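Local coordinates for ribosome-inactivating protein 3 (Zea mays, PDB 2PQG) that belongs to the ribosome-inactivating protein family of maize and is also called B-32 protein, at residues 156-159 against 160-163. Sequence-based numbering, arbitrary orientation.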
# COMPACT_ATOMS: atom_id res chain seq x y z
N PRO A 156 23.43 -13.95 23.16
CA PRO A 156 24.70 -14.66 23.35
C PRO A 156 24.93 -15.01 24.82
O PRO A 156 25.37 -14.17 25.59
CB PRO A 156 25.73 -13.64 22.89
CG PRO A 156 25.01 -12.80 21.89
CD PRO A 156 23.59 -12.71 22.38
N GLU A 157 24.63 -16.26 25.19
CA GLU A 157 24.82 -17.39 24.28
C GLU A 157 23.52 -17.73 23.56
O GLU A 157 23.24 -18.90 23.29
CB GLU A 157 25.34 -18.59 25.05
N ALA A 158 22.73 -16.71 23.25
CA ALA A 158 21.77 -16.79 22.15
C ALA A 158 22.32 -16.12 20.90
O ALA A 158 21.77 -15.12 20.43
CB ALA A 158 20.45 -16.17 22.56
N ALA A 159 23.40 -16.67 20.36
CA ALA A 159 24.06 -16.08 19.18
C ALA A 159 23.13 -16.08 17.96
O ALA A 159 23.22 -15.21 17.10
CB ALA A 159 25.33 -16.84 18.86
N ASP A 160 22.23 -17.06 17.91
CA ASP A 160 21.26 -17.16 16.83
C ASP A 160 20.27 -15.99 16.89
O ASP A 160 19.99 -15.35 15.87
CB ASP A 160 20.49 -18.47 16.95
CG ASP A 160 21.05 -19.54 16.05
OD1 ASP A 160 22.26 -19.86 16.15
OD2 ASP A 160 20.26 -20.07 15.23
N LEU A 161 19.74 -15.73 18.08
CA LEU A 161 18.81 -14.63 18.29
C LEU A 161 19.51 -13.31 18.03
O LEU A 161 19.00 -12.44 17.33
CB LEU A 161 18.30 -14.63 19.74
CG LEU A 161 16.84 -15.05 19.97
CD1 LEU A 161 16.44 -14.73 21.40
CD2 LEU A 161 15.94 -14.32 18.98
N ALA A 162 20.70 -13.17 18.61
CA ALA A 162 21.49 -11.96 18.47
C ALA A 162 21.74 -11.57 17.01
O ALA A 162 21.67 -10.40 16.65
CB ALA A 162 22.84 -12.13 19.22
N ALA A 163 22.02 -12.55 16.17
CA ALA A 163 22.31 -12.24 14.77
C ALA A 163 21.08 -11.96 13.93
O ALA A 163 21.15 -11.24 12.94
CB ALA A 163 23.13 -13.37 14.14
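Pro156 folds back over Ala162 at the first turn of helix 159-167, where Ala158 is the N-cap. Two atoms of the proline ring do the touching: CD of Pro156 lies 3.3 Å from CB of Ala162, and CG of Pro156 follows at 3.5 Å from the same methyl. Ala162 points its CB back toward the incoming chain, and that methyl also sits beside the carbonyl of Ala158, 3.4 Å from its O. The peptide bond between Pro156 and Glu157 is modelled as cis, but this is doubtful so close to a break in the model; the Glu157 side chain is not modelled beyond CB.

Being alanine, Ala158 has no side-chain oxygen or nitrogen to cap the helix, and its part in the turn is played by its carbonyl. That O accepts from N of Ala162 at 2.9 Å, with a nearly straight N-H...O angle of 170°. The next bond, Ala163 N to Ala159 O at 3.1 Å, is more bent, with the donor well above the carbonyl plane. On a different flank, the methyl of Ala158 meets Leu161 CB to CB, at 3.9 Å, and the same leucine CB lies 3.6 Å from O of Ala158.

The turn sits on the surface, its centre about 33 Å from the centre of the chain, and Pro156 is the first residue modelled after the missing 150-155. At the far end of the turn CB of Ala163 rests 3.5 Å from O of Ala159.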